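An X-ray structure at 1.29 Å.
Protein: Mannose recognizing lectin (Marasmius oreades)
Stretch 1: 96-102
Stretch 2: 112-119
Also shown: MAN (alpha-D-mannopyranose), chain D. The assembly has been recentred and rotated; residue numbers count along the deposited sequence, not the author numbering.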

# COMPACT_ATOMS: atom_id res chain seq x y z
N GLN A 96 7.32 3.96 15.94
CA GLN A 96 7.25 4.99 17.00
C GLN A 96 8.56 5.78 17.16
O GLN A 96 9.65 5.28 16.79
N ASN A 97 8.42 6.99 17.71
CA ASN A 97 9.57 7.82 18.02
C ASN A 97 10.56 7.15 19.00
O ASN A 97 11.75 7.38 18.88
N ASP A 98 10.06 6.21 19.81
CA ASP A 98 10.97 5.57 20.78
C ASP A 98 11.82 4.47 20.15
O ASP A 98 12.75 3.94 20.84
N GLY A 99 11.51 4.17 18.86
CA GLY A 99 12.30 3.20 18.13
C GLY A 99 11.61 1.86 17.98
O GLY A 99 12.08 0.97 17.25
N ASN A 100 10.56 1.69 18.76
CA ASN A 100 9.83 0.44 18.76
C ASN A 100 8.88 0.40 17.56
O ASN A 100 8.26 1.43 17.24
N LEU A 101 8.75 -0.78 16.98
CA LEU A 101 7.78 -1.01 15.87
C LEU A 101 6.79 -1.99 16.50
O LEU A 101 7.17 -3.09 16.95
N VAL A 102 5.51 -1.61 16.50
CA VAL A 102 4.50 -2.26 17.29
C VAL A 102 3.24 -2.58 16.46
O VAL A 102 2.72 -1.70 15.77
N TRP A 112 2.46 -7.38 19.46
CA TRP A 112 3.75 -7.74 18.90
C TRP A 112 4.61 -6.48 18.84
O TRP A 112 4.12 -5.35 18.66
N HIS A 113 5.90 -6.64 19.08
CA HIS A 113 6.81 -5.54 18.93
C HIS A 113 8.21 -6.02 18.61
O HIS A 113 8.60 -7.18 18.89
N THR A 114 8.99 -5.09 18.08
CA THR A 114 10.39 -5.38 17.79
C THR A 114 11.25 -5.41 19.06
O THR A 114 12.40 -5.87 19.00
N ASN A 115 10.78 -4.78 20.13
CA ASN A 115 11.56 -4.62 21.37
C ASN A 115 12.81 -3.82 21.02
O ASN A 115 13.89 -4.16 21.52
N THR A 116 12.61 -2.62 20.49
CA THR A 116 13.69 -1.75 20.07
C THR A 116 13.35 -0.30 20.45
O THR A 116 13.74 0.66 19.73
N ALA A 117 12.74 -0.15 21.64
CA ALA A 117 12.44 1.17 22.23
C ALA A 117 13.71 1.77 22.89
O ALA A 117 13.86 1.84 24.13
N VAL A 118 14.63 2.19 22.03
CA VAL A 118 15.96 2.61 22.41
C VAL A 118 16.09 4.09 22.64
O VAL A 118 17.03 4.49 23.27
N VAL A 119 15.14 4.91 22.18
CA VAL A 119 15.20 6.37 22.39
C VAL A 119 14.43 6.72 23.65
O VAL A 119 13.20 6.86 23.58

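Two threonine hydroxyls wired in series, rather than an apolar core, hold the centre of this contact together. The backbone N of L101 donates to OG1 of T114 at 3.0 Å; that OG1 donates to OG1 of T116 at 2.7 Å, and T116 OG1 passes the chain on to the carbonyl O of G99 at a short 2.6 Å. Both threonines adopt the p rotamer, and the relay begins and ends on stretch 1 backbone, so buried polar groups are satisfied where regular strand pairing has given way to loop.

The principle illustrated is that side chains can take over the work of a β-ladder. Only one bridge joins these stretches, the antiparallel, non-hydrogen-bonded pair V102 and H113, whose side chains share a face of the sheet and approach at 4.1 Å between V102 CG2 and H113 CB. V102 is t, H113 p. Next to it, T114 N donates to L101 O at 2.9 Å; beyond that, side chains take over the middle of the contact, until V119 N and D98 O pair again directly. N100, with chi1 at an unusual -140°, leaves its CB sideways but brings its amide nearer the second stretch, where OD1 accepts from T116 N at 3.1 Å and, at 168°, almost in line.

The other end of the same amide faces sugar. N100 ND2 donates to O2 of the mannose at 3.0 Å, and that hydroxyl in turn donates to OD2 of D98 at 2.6 Å, as befits a mannose-recognizing lectin. D98 (p) divides its carboxylate: OD1 accepts from N100 N at 3.0 Å, tying together the two residues that hold O2. The A117 methyl packs against this polar site, its CB 3.7 Å from D98 OD2 and 3.8 Å from mannose O2. The H113 ring presents an edge to N100, with CD2 3.3 Å from ND2, while mannose O6 lies over one ring face, 3.8 Å from CD2.

Glycine is required at G99. It closes a type I turn from Q96 with a positive phi of 105°, at which a CB would jam against the preceding carbonyl; an ideal CB would also lie 2.5 Å from T116 O. Within the turn, D98 O accepts from V119 N at 2.9 Å, and V119 (t) points its CB toward stretch 1, 3.7 Å from N97 O.

Apolar packing is modest. L101 (t, then p) and W112 (t) both set out sideways, but the indole end swings nearer, bringing CZ3 within 4.4 Å of L101 CD2 and 3.6 Å of L101 O.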

# COMPACT_ATOMS: atom_id res chain seq x y z
CB GLN A 96 6.90 4.32 18.34
CG GLN A 96 5.53 3.68 18.36
CD GLN A 96 5.12 3.01 19.65
OE1 GLN A 96 5.97 2.78 20.56
NE2 GLN A 96 3.84 2.91 19.88
CB ASN A 97 9.15 9.14 18.66
CG ASN A 97 8.41 10.06 17.72
OD1 ASN A 97 8.47 9.94 16.49
ND2 ASN A 97 7.71 11.02 18.31
CB ASP A 98 10.24 5.09 22.03
CG ASP A 98 9.28 3.94 21.81
OD1 ASP A 98 9.09 3.47 20.66
OD2 ASP A 98 8.61 3.60 22.83
CB ASN A 100 9.02 0.28 20.05
CG ASN A 100 9.05 -1.13 20.60
OD1 ASN A 100 9.63 -2.04 20.00
ND2 ASN A 100 8.42 -1.31 21.76
CB LEU A 101 8.50 -1.60 14.69
CG LEU A 101 7.57 -1.89 13.48
CD1 LEU A 101 7.18 -0.61 12.76
CD2 LEU A 101 8.27 -2.86 12.54
CB VAL A 102 4.09 -1.39 18.52
CG1 VAL A 102 3.20 -2.17 19.46
CG2 VAL A 102 5.30 -0.85 19.29
CB TRP A 112 3.62 -8.37 17.51
CG TRP A 112 4.91 -8.79 16.88
CD1 TRP A 112 5.43 -10.04 16.87
CD2 TRP A 112 5.82 -7.98 16.10
NE1 TRP A 112 6.63 -10.06 16.21
CE2 TRP A 112 6.88 -8.81 15.71
CE3 TRP A 112 5.87 -6.62 15.77
CZ2 TRP A 112 7.96 -8.34 14.95
CZ3 TRP A 112 6.93 -6.17 15.04
CH2 TRP A 112 7.94 -7.02 14.61
CB HIS A 113 6.74 -4.60 20.16
CG HIS A 113 7.42 -5.12 21.38
ND1 HIS A 113 7.13 -6.34 21.95
CD2 HIS A 113 8.35 -4.55 22.19
CE1 HIS A 113 7.88 -6.51 23.03
NE2 HIS A 113 8.66 -5.46 23.17
CB THR A 114 10.99 -4.38 16.75
OG1 THR A 114 10.71 -3.04 17.13
CG2 THR A 114 10.45 -4.66 15.33
CB ASN A 115 11.94 -5.96 22.04
CG ASN A 115 12.64 -5.75 23.39
OD1 ASN A 115 12.23 -4.85 24.13
ND2 ASN A 115 13.72 -6.52 23.71
CB THR A 116 13.97 -1.86 18.55
OG1 THR A 116 12.79 -1.50 17.82
CG2 THR A 116 14.39 -3.27 18.14
CB ALA A 117 11.29 1.09 23.23
CB VAL A 118 17.04 2.21 21.35
CG1 VAL A 118 17.15 0.69 21.25
CG2 VAL A 118 16.76 2.84 19.99
CB VAL A 119 14.63 7.14 21.14
CG1 VAL A 119 14.67 8.66 21.38
CG2 VAL A 119 15.47 6.80 19.93
C1 MAN D . 7.22 0.10 25.03
C2 MAN D . 6.76 1.27 24.18
C3 MAN D . 5.25 1.19 24.00
C4 MAN D . 4.87 -0.17 23.40
C5 MAN D . 5.41 -1.30 24.28
C6 MAN D . 5.19 -2.65 23.64
O1 MAN D . 6.73 0.22 26.35
O2 MAN D . 7.46 1.22 22.97
O3 MAN D . 4.85 2.23 23.14
O4 MAN D . 3.46 -0.25 23.28
O5 MAN D . 6.81 -1.14 24.52
O6 MAN D . 5.53 -3.67 24.55